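Local atomic coordinates of cell division GTPase FtsZ, diverged (Clostridium botulinum C, PDB entry 3V3T), a protein that belongs to the tubulin/FtsZ family of cytoskeletal GTPases as a diverged FtsZ, pairing a Rossmann-like domain with a TubZ-like C-terminal domain. Residues 213-218 and 231-237; 22-27 and 180-184; 142-146 and 294-298; 134-140 and 300-305. The protein carries 1 engineered substitution. One frame throughout, in Å; residues are numbered along the deposited sequence. Where two conformers were deposited one is given.

Contact 1. Residues 213-218 and 231-237; sequences NVILEF and SLKESIF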
loop_
_atom_site.group_PDB
_atom_site.type_symbol
_atom_site.label_atom_id
_atom_site.label_comp_id
_atom_site.label_asym_id
_atom_site.label_seq_id
_atom_site.Cartn_x
_atom_site.Cartn_y
_atom_site.Cartn_z
ATOM N N ASN A 213 -2.343 -7.050 1.989
ATOM C CA ASN A 213 -2.892 -6.559 3.222
ATOM C C ASN A 213 -4.096 -5.643 2.920
ATOM O O ASN A 213 -4.106 -4.899 1.939
ATOM C CB ASN A 213 -1.781 -5.868 4.037
ATOM C CG ASN A 213 -0.674 -6.851 4.499
ATOM O OD1 ASN A 213 -0.611 -8.018 4.068
ATOM N ND2 ASN A 213 0.208 -6.367 5.377
ATOM N N VAL A 214 -5.142 -5.752 3.738
ATOM C CA VAL A 214 -6.305 -4.874 3.600
ATOM C C VAL A 214 -6.681 -4.327 4.998
ATOM O O VAL A 214 -6.688 -5.067 5.981
ATOM C CB VAL A 214 -7.508 -5.597 2.932
ATOM C CG1 VAL A 214 -8.801 -4.812 3.128
ATOM C CG2 VAL A 214 -7.243 -5.789 1.451
ATOM N N ILE A 215 -6.949 -3.026 5.086
ATOM C CA ILE A 215 -7.307 -2.393 6.354
ATOM C C ILE A 215 -8.754 -1.931 6.259
ATOM O O ILE A 215 -9.112 -1.239 5.308
ATOM C CB ILE A 215 -6.404 -1.157 6.644
ATOM C CG1 ILE A 215 -4.924 -1.542 6.589
ATOM C CG2 ILE A 215 -6.765 -0.517 7.987
ATOM C CD1 ILE A 215 -3.974 -0.367 6.713
ATOM N N LEU A 216 -9.580 -2.315 7.229
ATOM C CA LEU A 216 -10.994 -1.921 7.242
ATOM C C LEU A 216 -11.376 -1.211 8.524
ATOM O O LEU A 216 -10.988 -1.628 9.607
ATOM C CB LEU A 216 -11.899 -3.144 7.109
ATOM C CG LEU A 216 -11.680 -4.031 5.877
ATOM C CD1 LEU A 216 -12.430 -5.355 6.036
ATOM C CD2 LEU A 216 -12.119 -3.305 4.613
ATOM N N GLU A 217 -12.155 -0.143 8.403
ATOM C CA GLU A 217 -12.807 0.435 9.564
ATOM C C GLU A 217 -14.335 0.388 9.416
ATOM O O GLU A 217 -14.877 0.599 8.332
ATOM C CB GLU A 217 -12.277 1.841 9.849
ATOM C CG GLU A 217 -10.838 1.822 10.375
ATOM C CD GLU A 217 -10.274 3.201 10.652
ATOM O OE1 GLU A 217 -11.009 4.193 10.517
ATOM O OE2 GLU A 217 -9.082 3.297 11.011
ATOM N N PHE A 218 -15.022 0.088 10.511
ATOM C CA PHE A 218 -16.460 -0.099 10.458
ATOM C C PHE A 218 -17.199 0.601 11.582
ATOM O O PHE A 218 -16.618 0.925 12.622
ATOM C CB PHE A 218 -16.823 -1.583 10.430
ATOM C CG PHE A 218 -16.449 -2.331 11.676
ATOM C CD1 PHE A 218 -17.388 -2.559 12.672
ATOM C CD2 PHE A 218 -15.164 -2.840 11.837
ATOM C CE1 PHE A 218 -17.051 -3.267 13.825
ATOM C CE2 PHE A 218 -14.815 -3.547 12.972
ATOM C CZ PHE A 218 -15.763 -3.764 13.974
ATOM N N SER A 231 -18.171 -1.767 4.817
ATOM C CA SER A 231 -16.768 -1.408 4.811
ATOM C C SER A 231 -16.001 -2.032 3.630
ATOM O O SER A 231 -15.239 -1.343 2.940
ATOM C CB SER A 231 -16.134 -1.785 6.149
ATOM O OG SER A 231 -14.750 -1.514 6.125
ATOM N N LEU A 232 -16.199 -3.326 3.399
ATOM C CA LEU A 232 -15.574 -3.990 2.253
ATOM C C LEU A 232 -16.082 -3.441 0.919
ATOM O O LEU A 232 -15.304 -3.156 0.012
ATOM C CB LEU A 232 -15.824 -5.494 2.289
ATOM C CG LEU A 232 -14.827 -6.392 2.990
ATOM C CD1 LEU A 232 -15.440 -7.787 3.031
ATOM C CD2 LEU A 232 -13.468 -6.383 2.261
ATOM N N LYS A 233 -17.394 -3.312 0.782
ATOM C CA LYS A 233 -17.921 -2.788 -0.465
ATOM C C LYS A 233 -17.343 -1.412 -0.805
ATOM O O LYS A 233 -17.029 -1.126 -1.970
ATOM C CB LYS A 233 -19.429 -2.716 -0.406
ATOM C CG LYS A 233 -20.092 -4.043 -0.718
ATOM C CD LYS A 233 -19.850 -4.466 -2.168
ATOM C CE LYS A 233 -20.388 -5.870 -2.417
ATOM N NZ LYS A 233 -20.235 -6.294 -3.831
ATOM N N GLU A 234 -17.210 -0.567 0.215
ATOM C CA GLU A 234 -16.740 0.801 0.026
ATOM C C GLU A 234 -15.225 0.912 0.109
ATOM O O GLU A 234 -14.671 2.010 0.008
ATOM C CB GLU A 234 -17.398 1.728 1.055
ATOM C CG GLU A 234 -18.917 1.841 0.862
ATOM C CD GLU A 234 -19.573 2.797 1.839
ATOM O OE1 GLU A 234 -18.929 3.157 2.844
ATOM O OE2 GLU A 234 -20.738 3.188 1.602
ATOM N N SER A 235 -14.555 -0.222 0.292
ATOM C CA SER A 235 -13.113 -0.215 0.581
ATOM C C SER A 235 -12.267 0.430 -0.520
ATOM O O SER A 235 -12.501 0.205 -1.702
ATOM C CB SER A 235 -12.607 -1.634 0.855
ATOM O OG SER A 235 -11.242 -1.616 1.201
ATOM N N ILE A 236 -11.281 1.231 -0.128
ATOM C CA ILE A 236 -10.379 1.827 -1.099
ATOM C C ILE A 236 -9.355 0.828 -1.633
ATOM O O ILE A 236 -8.683 1.098 -2.640
ATOM C CB ILE A 236 -9.620 3.028 -0.533
ATOM C CG1 ILE A 236 -8.783 2.608 0.681
ATOM C CG2 ILE A 236 -10.577 4.138 -0.213
ATOM C CD1 ILE A 236 -7.703 3.594 1.033
ATOM N N PHE A 237 -9.224 -0.307 -0.950
ATOM C CA PHE A 237 -8.370 -1.410 -1.417
ATOM C C PHE A 237 -9.010 -2.220 -2.532
ATOM O O PHE A 237 -10.216 -2.413 -2.541
ATOM C CB PHE A 237 -8.028 -2.365 -0.278
ATOM C CG PHE A 237 -7.093 -1.781 0.728
ATOM C CD1 PHE A 237 -5.743 -2.052 0.677
ATOM C CD2 PHE A 237 -7.565 -0.933 1.718
ATOM C CE1 PHE A 237 -4.866 -1.490 1.619
ATOM C CE2 PHE A 237 -6.690 -0.379 2.662
ATOM C CZ PHE A 237 -5.348 -0.660 2.603
HETATM O O HOH W 1 -10.708 -0.148 3.207
#
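Strand 213-217 and the end of helix 224-233, with the turn that follows it, meet at two points: the CA atoms of Phe218 and Ser231 lie 5.8 Å apart, and those of Val214 and Phe237 6.4 Å. At the first point Ser231 OG donates to Glu217 O at 3.1 Å. The hydroxyl comes in from above the carbonyl plane, 56° out of it, and on the way lies against Leu216 CB at 3.4 Å. It gets there because OG stands anti to the serine's backbone N (chi1 176°), on the strand side of the helix. Beside it, one methyl of Leu216, CD1, rests on Leu232 CG at 4.0 Å, while the other, CD2, reaches between the hydroxyls of Ser231 and Ser235. The unit belongs to the TubZ-like C-terminal domain: strand 211-217 leads through a loop into helix 224-233, while Leu182 and Phe186 of helix 172-187 pack on Ile215. At the second point the ring of Phe237 lies flat against the strand backbone. Val214 CA sits over its centroid at 4.1 Å, only 12° off the ring normal, a CH-pi contact, and Ile215 N stands over the same face nearer the rim. Tyr162 and Leu164 of strand 160-165 also touch the Phe237 side chain. The turn is shaped by Ser235, whose OG accepts from Phe237 N at 3.2 Å, an ST turn. A water donates to Ile215 O at 2.9 Å; its approach to Ser235 OG is so short that the detail there is doubtful.

Contact 2. Residues 22-27 and 180-184; sequences TLLGIC and ATLFN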
loop_
_atom_site.group_PDB
_atom_site.type_symbol
_atom_site.label_atom_id
_atom_site.label_comp_id
_atom_site.label_asym_id
_atom_site.label_seq_id
_atom_site.Cartn_x
_atom_site.Cartn_y
_atom_site.Cartn_z
ATOM N N THR A 22 0.777 13.126 1.976
ATOM C CA THR A 22 -0.475 13.173 2.732
ATOM C C THR A 22 -0.341 12.446 4.065
ATOM O O THR A 22 -0.727 12.971 5.107
ATOM C CB THR A 22 -1.648 12.571 1.927
ATOM O OG1 THR A 22 -1.938 13.426 0.820
ATOM C CG2 THR A 22 -2.899 12.437 2.794
ATOM N N LEU A 23 0.215 11.240 4.036
ATOM C CA LEU A 23 0.436 10.492 5.273
ATOM C C LEU A 23 1.252 11.292 6.296
ATOM O O LEU A 23 0.884 11.374 7.472
ATOM C CB LEU A 23 1.098 9.143 4.985
ATOM C CG LEU A 23 1.529 8.323 6.205
ATOM C CD1 LEU A 23 0.376 8.137 7.193
ATOM C CD2 LEU A 23 2.105 6.970 5.770
ATOM N N LEU A 24 2.346 11.899 5.848
ATOM C CA LEU A 24 3.209 12.644 6.759
ATOM C C LEU A 24 2.496 13.863 7.367
ATOM O O LEU A 24 2.845 14.311 8.457
ATOM C CB LEU A 24 4.517 13.051 6.067
ATOM C CG LEU A 24 5.502 11.915 5.750
ATOM C CD1 LEU A 24 6.666 12.413 4.895
ATOM C CD2 LEU A 24 6.023 11.303 7.045
ATOM N N GLY A 25 1.494 14.387 6.665
ATOM C CA GLY A 25 0.703 15.502 7.168
ATOM C C GLY A 25 -0.200 15.070 8.315
ATOM O O GLY A 25 -0.591 15.882 9.150
ATOM N N ILE A 26 -0.520 13.781 8.363
ATOM C CA ILE A 26 -1.343 13.223 9.434
ATOM C C ILE A 26 -0.447 12.815 10.603
ATOM O O ILE A 26 -0.821 12.940 11.768
ATOM C CB ILE A 26 -2.157 11.993 8.933
ATOM C CG1 ILE A 26 -3.305 12.444 8.029
ATOM C CG2 ILE A 26 -2.728 11.204 10.095
ATOM C CD1 ILE A 26 -4.123 11.291 7.449
ATOM N N CYS A 27 0.743 12.323 10.276
ATOM C CA CYS A 27 1.715 11.929 11.286
ATOM C C CYS A 27 3.105 11.896 10.662
ATOM O O CYS A 27 3.325 11.198 9.672
ATOM C CB CYS A 27 1.374 10.551 11.854
ATOM S SG CYS A 27 2.551 9.982 13.107
ATOM N N ALA A 180 -3.996 7.087 4.084
ATOM C CA ALA A 180 -3.134 7.614 5.123
ATOM C C ALA A 180 -3.789 7.402 6.483
ATOM O O ALA A 180 -3.141 6.963 7.440
ATOM C CB ALA A 180 -2.850 9.073 4.882
ATOM N N THR A 181 -5.084 7.682 6.564
ATOM C CA THR A 181 -5.799 7.510 7.822
ATOM C C THR A 181 -5.820 6.040 8.235
ATOM O O THR A 181 -5.526 5.703 9.387
ATOM C CB THR A 181 -7.224 8.087 7.744
ATOM O OG1 THR A 181 -7.139 9.481 7.448
ATOM C CG2 THR A 181 -7.970 7.910 9.068
ATOM N N LEU A 182 -6.142 5.157 7.296
ATOM C CA LEU A 182 -6.251 3.742 7.636
ATOM C C LEU A 182 -4.898 3.187 8.067
ATOM O O LEU A 182 -4.796 2.440 9.034
ATOM C CB LEU A 182 -6.817 2.937 6.472
ATOM C CG LEU A 182 -8.288 3.191 6.139
ATOM C CD1 LEU A 182 -8.657 2.479 4.851
ATOM C CD2 LEU A 182 -9.174 2.722 7.275
ATOM N N PHE A 183 -3.850 3.562 7.358
ATOM C CA PHE A 183 -2.539 3.038 7.690
ATOM C C PHE A 183 -2.049 3.549 9.041
ATOM O O PHE A 183 -1.539 2.791 9.861
ATOM C CB PHE A 183 -1.529 3.388 6.602
ATOM C CG PHE A 183 -0.224 2.713 6.783
ATOM C CD1 PHE A 183 -0.051 1.403 6.360
ATOM C CD2 PHE A 183 0.839 3.376 7.374
ATOM C CE1 PHE A 183 1.184 0.766 6.525
ATOM C CE2 PHE A 183 2.058 2.748 7.536
ATOM C CZ PHE A 183 2.224 1.436 7.106
ATOM N N ASN A 184 -2.198 4.844 9.268
ATOM C CA ASN A 184 -1.819 5.415 10.543
ATOM C C ASN A 184 -2.666 4.867 11.704
ATOM O O ASN A 184 -2.149 4.622 12.799
ATOM C CB ASN A 184 -1.861 6.944 10.481
ATOM C CG ASN A 184 -1.274 7.584 11.710
ATOM O OD1 ASN A 184 -0.079 7.444 11.991
ATOM N ND2 ASN A 184 -2.110 8.291 12.460
#
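Helices 22-26 and 180-184 cross at -55°, their axes 9.4 Å apart, and come together where Leu23 CA and Ala180 CA are separated by just 4.6 Å. The small side chain of Ala180 makes this possible. Its CB points into the neighbouring helix, meeting Leu23 CA at 3.6 Å, and is flanked by Ile26 CD1, also at 3.6 Å, with the methyl CG2 of Thr22 beyond. Leu23 carries the contact along the partner helix: with CG anti to the backbone N (chi1 173°), its two methyls divide the work. CD1 lies against Ala180 O and Asn184 CB, whereas CD2 meets Phe183 CD2 at 4.1 Å. Ile26 lies across Thr181 at nearly a right angle, its CD1 3.5 Å from Thr181 OG1, a hydroxyl already bonded to Lys177 O one turn earlier. In the tubulin/FtsZ fold a long central helix links the GTPase and C-terminal domains, a role that helix 172-187 probably plays here; helix 14-26, which follows the strand 7-11, packs on its flank. Where the helices diverge, the amide of Asn184 lies between them. Its OD1 faces Cys27 CB at 3.4 Å and its ND2 lies 3.8 Å from Ile26 CG2. Between the segments themselves the forces are those of van der Waals packing. The polar end of Asn184 is gripped from elsewhere, OD1 accepting from both Tyr30 OH and Lys4 NZ, which implies that two outside donors probably hold the amide's rotation while OD1 and ND2 lie against Cys27 CB and Ile26 CG2.

Contact 3. Residues 142-146 and 294-298; sequences AIACW and VQMMN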
loop_
_atom_site.group_PDB
_atom_site.type_symbol
_atom_site.label_atom_id
_atom_site.label_comp_id
_atom_site.label_asym_id
_atom_site.label_seq_id
_atom_site.Cartn_x
_atom_site.Cartn_y
_atom_site.Cartn_z
ATOM N N ALA A 142 -0.134 0.277 -15.811
ATOM C CA ALA A 142 -0.544 -0.356 -14.561
ATOM C C ALA A 142 -0.384 -1.875 -14.641
ATOM O O ALA A 142 0.122 -2.510 -13.716
ATOM C CB ALA A 142 -1.991 0.030 -14.217
ATOM N N ILE A 143 -0.815 -2.445 -15.762
ATOM C CA ILE A 143 -0.653 -3.865 -16.031
ATOM C C ILE A 143 0.832 -4.246 -16.040
ATOM O O ILE A 143 1.234 -5.203 -15.390
ATOM C CB ILE A 143 -1.269 -4.225 -17.389
ATOM C CG1 ILE A 143 -2.786 -4.275 -17.283
ATOM C CG2 ILE A 143 -0.770 -5.566 -17.852
ATOM C CD1 ILE A 143 -3.264 -5.481 -16.507
ATOM N N ALA A 144 1.645 -3.487 -16.772
ATOM C CA ALA A 144 3.079 -3.771 -16.861
ATOM C C ALA A 144 3.729 -3.624 -15.501
ATOM O O ALA A 144 4.627 -4.389 -15.128
ATOM C CB ALA A 144 3.750 -2.852 -17.883
ATOM N N CYS A 145 3.263 -2.648 -14.738
ATOM C CA CYS A 145 3.807 -2.451 -13.404
ATOM C C CYS A 145 3.496 -3.650 -12.526
ATOM O O CYS A 145 4.349 -4.175 -11.816
ATOM C CB CYS A 145 3.231 -1.185 -12.783
ATOM S SG CYS A 145 3.817 -0.887 -11.123
ATOM N N TRP A 146 2.253 -4.085 -12.571
ATOM C CA TRP A 146 1.856 -5.235 -11.792
ATOM C C TRP A 146 2.653 -6.481 -12.206
ATOM O O TRP A 146 3.217 -7.200 -11.372
ATOM C CB TRP A 146 0.366 -5.473 -11.999
ATOM C CG TRP A 146 -0.123 -6.708 -11.363
ATOM C CD1 TRP A 146 -0.367 -7.898 -11.974
ATOM C CD2 TRP A 146 -0.453 -6.884 -9.984
ATOM N NE1 TRP A 146 -0.831 -8.807 -11.058
ATOM C CE2 TRP A 146 -0.898 -8.207 -9.829
ATOM C CE3 TRP A 146 -0.425 -6.045 -8.865
ATOM C CZ2 TRP A 146 -1.311 -8.719 -8.600
ATOM C CZ3 TRP A 146 -0.823 -6.557 -7.637
ATOM C CH2 TRP A 146 -1.268 -7.878 -7.518
ATOM N N VAL A 294 -7.070 -6.875 -10.851
ATOM C CA VAL A 294 -6.063 -6.268 -11.716
ATOM C C VAL A 294 -6.320 -6.653 -13.164
ATOM O O VAL A 294 -6.230 -5.826 -14.061
ATOM C CB VAL A 294 -4.625 -6.704 -11.333
ATOM C CG1 VAL A 294 -3.641 -6.246 -12.391
ATOM C CG2 VAL A 294 -4.236 -6.150 -9.975
ATOM N N GLN A 295 -6.642 -7.918 -13.389
ATOM C CA GLN A 295 -6.809 -8.419 -14.749
ATOM C C GLN A 295 -7.994 -7.784 -15.475
ATOM O O GLN A 295 -8.066 -7.832 -16.700
ATOM C CB GLN A 295 -6.908 -9.945 -14.764
ATOM C CG GLN A 295 -5.570 -10.635 -14.493
ATOM C CD GLN A 295 -5.702 -12.140 -14.267
ATOM O OE1 GLN A 295 -5.038 -12.715 -13.395
ATOM N NE2 GLN A 295 -6.557 -12.784 -15.058
ATOM N N MET A 296 -8.917 -7.185 -14.729
ATOM C CA MET A 296 -10.045 -6.513 -15.364
ATOM C C MET A 296 -9.554 -5.388 -16.270
ATOM O O MET A 296 -10.185 -5.062 -17.272
ATOM C CB MET A 296 -11.011 -5.954 -14.320
ATOM C CG MET A 296 -11.679 -7.016 -13.470
ATOM S SD MET A 296 -13.160 -6.397 -12.654
ATOM C CE MET A 296 -14.350 -6.555 -13.996
ATOM N N MET A 297 -8.419 -4.795 -15.918
ATOM C CA MET A 297 -7.859 -3.731 -16.742
ATOM C C MET A 297 -7.650 -4.193 -18.187
ATOM O O MET A 297 -7.737 -3.391 -19.117
ATOM C CB MET A 297 -6.562 -3.201 -16.140
ATOM C CG MET A 297 -6.754 -2.459 -14.831
ATOM S SD MET A 297 -5.220 -1.717 -14.229
ATOM C CE MET A 297 -4.122 -3.128 -14.133
ATOM N N ASN A 298 -7.394 -5.484 -18.380
ATOM C CA ASN A 298 -7.264 -6.029 -19.729
ATOM C C ASN A 298 -8.545 -5.866 -20.531
ATOM O O ASN A 298 -8.505 -5.572 -21.727
ATOM C CB ASN A 298 -6.837 -7.494 -19.696
ATOM C CG ASN A 298 -5.363 -7.650 -19.416
ATOM O OD1 ASN A 298 -4.530 -7.096 -20.130
ATOM N ND2 ASN A 298 -5.027 -8.379 -18.352
#
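Val294 lies over the indole of Trp146 at the point where helix 291-306 crosses helix 136-152; the short segments run at 138° to each other, with axes 9.9 Å apart. The aromatic contact uses both valine methyls on one ring face. CG1 stands over the five-membered ring, 3.8 Å from its centroid and 15° off the normal, a CH-pi contact, while CG2 lies 3.8 Å above the indole plane, over the middle of the bicycle, with Trp146 CD2 and CE2 as its nearest atoms. The second group of contacts is aliphatic and thioether packing round Met297. SD rests on Ala142 CB at 3.7 Å, and the bend at the last torsion (chi3 -56°) turns CE to Ile143 CD1 at 3.5 Å; the side chains of Ile143 and Met297 lie alongside each other, pointing opposite ways. A third, looser set brings polar atoms alongside the same isoleucine methyl: Ile143 CD1 is 3.9 Å from Val294 O and 3.9 Å from Asn298 ND2. Within the helix, Met297 N bonds to Val294 O and Asn298 N to Gln295 O, three residues back, so this turn of 294-298 is kinked. The pair covers one side of the Rossmann-like sheet: Leu163 of strand 160-165 touches Trp146 and Val294, and Leu129 of strand 122-129 touches Val294 and Met297. Joined by dispersion and CH-pi contacts alone, the two segments rely on shape, with a flat indole for the branched valine and a bent thioether lodged between alanine and isoleucine.

Contact 4. Residues 134-140 and 300-305; sequences EDIDEHM and IIEDKM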
loop_
_atom_site.group_PDB
_atom_site.type_symbol
_atom_site.label_atom_id
_atom_site.label_comp_id
_atom_site.label_asym_id
_atom_site.label_seq_id
_atom_site.Cartn_x
_atom_site.Cartn_y
_atom_site.Cartn_z
ATOM N N GLU A 134 -9.797 6.010 -17.244
ATOM C CA GLU A 134 -8.493 6.390 -17.755
ATOM C C GLU A 134 -8.298 5.716 -19.099
ATOM O O GLU A 134 -9.023 4.777 -19.437
ATOM C CB GLU A 134 -7.376 5.991 -16.776
ATOM C CG GLU A 134 -7.512 6.606 -15.383
ATOM C CD GLU A 134 -7.574 8.125 -15.417
ATOM O OE1 GLU A 134 -6.505 8.767 -15.365
ATOM O OE2 GLU A 134 -8.691 8.680 -15.504
ATOM N N ASP A 135 -7.318 6.179 -19.861
ATOM C CA ASP A 135 -7.098 5.652 -21.208
ATOM C C ASP A 135 -6.134 4.471 -21.292
ATOM O O ASP A 135 -5.638 3.973 -20.281
ATOM C CB ASP A 135 -6.646 6.773 -22.134
ATOM C CG ASP A 135 -7.770 7.706 -22.483
ATOM O OD1 ASP A 135 -8.816 7.210 -22.952
ATOM O OD2 ASP A 135 -7.621 8.927 -22.265
ATOM N N ILE A 136 -5.873 4.041 -22.518
ATOM C CA ILE A 136 -5.085 2.841 -22.798
ATOM C C ILE A 136 -3.677 2.806 -22.196
ATOM O O ILE A 136 -3.332 1.870 -21.481
ATOM C CB ILE A 136 -4.981 2.629 -24.313
ATOM C CG1 ILE A 136 -6.365 2.756 -24.944
ATOM C CG2 ILE A 136 -4.345 1.291 -24.631
ATOM C CD1 ILE A 136 -6.357 2.581 -26.437
ATOM N N ASP A 137 -2.859 3.806 -22.498
ATOM C CA ASP A 137 -1.494 3.846 -21.974
ATOM C C ASP A 137 -1.451 3.743 -20.451
ATOM O O ASP A 137 -0.538 3.129 -19.874
ATOM C CB ASP A 137 -0.790 5.134 -22.399
ATOM C CG ASP A 137 -0.424 5.144 -23.867
ATOM O OD1 ASP A 137 -0.507 4.084 -24.524
ATOM O OD2 ASP A 137 -0.038 6.223 -24.363
ATOM N N GLU A 138 -2.435 4.362 -19.811
ATOM C CA GLU A 138 -2.529 4.345 -18.367
ATOM C C GLU A 138 -2.703 2.904 -17.888
ATOM O O GLU A 138 -1.938 2.414 -17.056
ATOM C CB GLU A 138 -3.689 5.227 -17.908
ATOM C CG GLU A 138 -3.471 6.728 -18.157
ATOM C CD GLU A 138 -3.795 7.180 -19.583
ATOM O OE1 GLU A 138 -3.883 6.332 -20.500
ATOM O OE2 GLU A 138 -3.961 8.403 -19.786
ATOM N N HIS A 139 -3.702 2.222 -18.436
ATOM C CA HIS A 139 -3.953 0.836 -18.079
ATOM C C HIS A 139 -2.765 -0.044 -18.476
ATOM O O HIS A 139 -2.395 -0.965 -17.755
ATOM C CB HIS A 139 -5.258 0.331 -18.693
ATOM C CG HIS A 139 -6.478 0.883 -18.024
ATOM N ND1 HIS A 139 -7.126 2.015 -18.469
ATOM C CD2 HIS A 139 -7.152 0.476 -16.922
ATOM C CE1 HIS A 139 -8.155 2.273 -17.681
ATOM N NE2 HIS A 139 -8.188 1.357 -16.730
ATOM N N MET A 140 -2.149 0.248 -19.613
ATOM C CA MET A 140 -1.022 -0.562 -20.034
ATOM C C MET A 140 0.136 -0.441 -19.056
ATOM O O MET A 140 0.796 -1.442 -18.757
ATOM C CB MET A 140 -0.584 -0.210 -21.456
ATOM C CG MET A 140 -1.545 -0.726 -22.523
ATOM S SD MET A 140 -0.933 -0.471 -24.213
ATOM C CE MET A 140 0.391 -1.675 -24.271
ATOM N N ILE A 300 -10.673 -3.472 -20.095
ATOM C CA ILE A 300 -10.765 -2.051 -20.401
ATOM C C ILE A 300 -9.921 -1.730 -21.626
ATOM O O ILE A 300 -10.347 -1.009 -22.528
ATOM C CB ILE A 300 -10.249 -1.189 -19.236
ATOM C CG1 ILE A 300 -10.967 -1.545 -17.927
ATOM C CG2 ILE A 300 -10.375 0.287 -19.583
ATOM C CD1 ILE A 300 -12.460 -1.364 -17.986
ATOM N N ILE A 301 -8.712 -2.274 -21.648
ATOM C CA ILE A 301 -7.793 -2.058 -22.758
ATOM C C ILE A 301 -8.388 -2.578 -24.060
ATOM O O ILE A 301 -8.370 -1.882 -25.075
ATOM C CB ILE A 301 -6.435 -2.732 -22.486
ATOM C CG1 ILE A 301 -5.704 -1.990 -21.371
ATOM C CG2 ILE A 301 -5.590 -2.786 -23.750
ATOM C CD1 ILE A 301 -4.625 -2.793 -20.702
ATOM N N GLU A 302 -8.925 -3.795 -24.027
ATOM C CA GLU A 302 -9.580 -4.373 -25.200
ATOM C C GLU A 302 -10.671 -3.456 -25.744
ATOM O O GLU A 302 -10.735 -3.200 -26.948
ATOM C CB GLU A 302 -10.205 -5.732 -24.870
ATOM C CG GLU A 302 -9.226 -6.862 -24.599
ATOM C CD GLU A 302 -9.942 -8.167 -24.262
ATOM O OE1 GLU A 302 -10.777 -8.619 -25.077
ATOM O OE2 GLU A 302 -9.678 -8.734 -23.177
ATOM N N ASP A 303 -11.532 -2.974 -24.851
ATOM C CA ASP A 303 -12.671 -2.155 -25.250
ATOM C C ASP A 303 -12.266 -0.781 -25.787
ATOM O O ASP A 303 -12.872 -0.277 -26.733
ATOM C CB ASP A 303 -13.660 -2.015 -24.095
ATOM C CG ASP A 303 -14.173 -3.350 -23.616
ATOM O OD1 ASP A 303 -14.162 -4.304 -24.424
ATOM O OD2 ASP A 303 -14.576 -3.451 -22.436
ATOM N N LYS A 304 -11.244 -0.181 -25.184
ATOM C CA LYS A 304 -10.744 1.111 -25.652
ATOM C C LYS A 304 -9.974 0.979 -26.964
ATOM O O LYS A 304 -9.892 1.935 -27.744
ATOM C CB LYS A 304 -9.889 1.791 -24.580
ATOM C CG LYS A 304 -10.684 2.721 -23.677
ATOM C CD LYS A 304 -10.284 2.577 -22.218
ATOM C CE LYS A 304 -11.250 3.315 -21.298
ATOM N NZ LYS A 304 -11.083 4.789 -21.388
ATOM N N MET A 305 -9.412 -0.203 -27.204
ATOM C CA MET A 305 -8.726 -0.483 -28.465
ATOM C C MET A 305 -9.731 -0.705 -29.583
ATOM O O MET A 305 -9.495 -0.334 -30.739
ATOM C CB MET A 305 -7.834 -1.714 -28.337
ATOM C CG MET A 305 -6.450 -1.425 -27.802
ATOM S SD MET A 305 -5.443 -2.915 -27.802
ATOM C CE MET A 305 -3.974 -2.327 -26.958
#
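Lys304 reaches across to the chain just before helix 136-152, and its NZ donates to Glu134 O at 2.8 Å from above the carbonyl plane. Bends at chi2 and chi4 (-73°) curl the lysine chain there. It marks one end of an antiparallel helix pair, in which the C-terminal helix 291-306 runs at 157° to helix 136-140 near the surface. The same ammonium forms a long salt bridge to Asp135 OD1 at 3.7 Å and a weak bond to Thr133 O, gathering three oxygens at the helix start. Nearer the lysine backbone, Lys304 CB lies alongside Ile136 CG1 at 3.7 Å. Ile301 presses CG1 on His139 CB at 3.6 Å and CD1 on Met140 CG, while Ile136 CD1 lies by Lys304 O and reaches Met305 CG. Ile300 CG2 sits over one face of the His139 imidazole, off toward the rim, 3.8 Å from its centroid and 19° off the normal, and Pro130 also touches this side chain. What positions the ring is the first turn of its own helix: His139 ND1 donates to Asp135 O at 3.1 Å, tilted from the ring plane, and that same oxygen also receives His139 N.

How the contacts relate
From the N terminus, residues 22-27 come first and wait until 180-184 for the partner that closes contact 2, joining helix 14-26 to helix 172-187. Before that closure, 134-140 and 142-146 have opened contacts 4 and 3, so contact 2 crosses both. Contact 1 follows in series, a short closure between strand 211-217 and helix 224-233; it touches contact 2 where Ile215 packs on Leu182 and Phe183. Helix 291-306 then closes contact 3 and, outside it, contact 4, with contact 1 nested inside both. These two touch through Met297 and His139, making one continuous seam, and contact 3 lies across the chain's centre from contact 2.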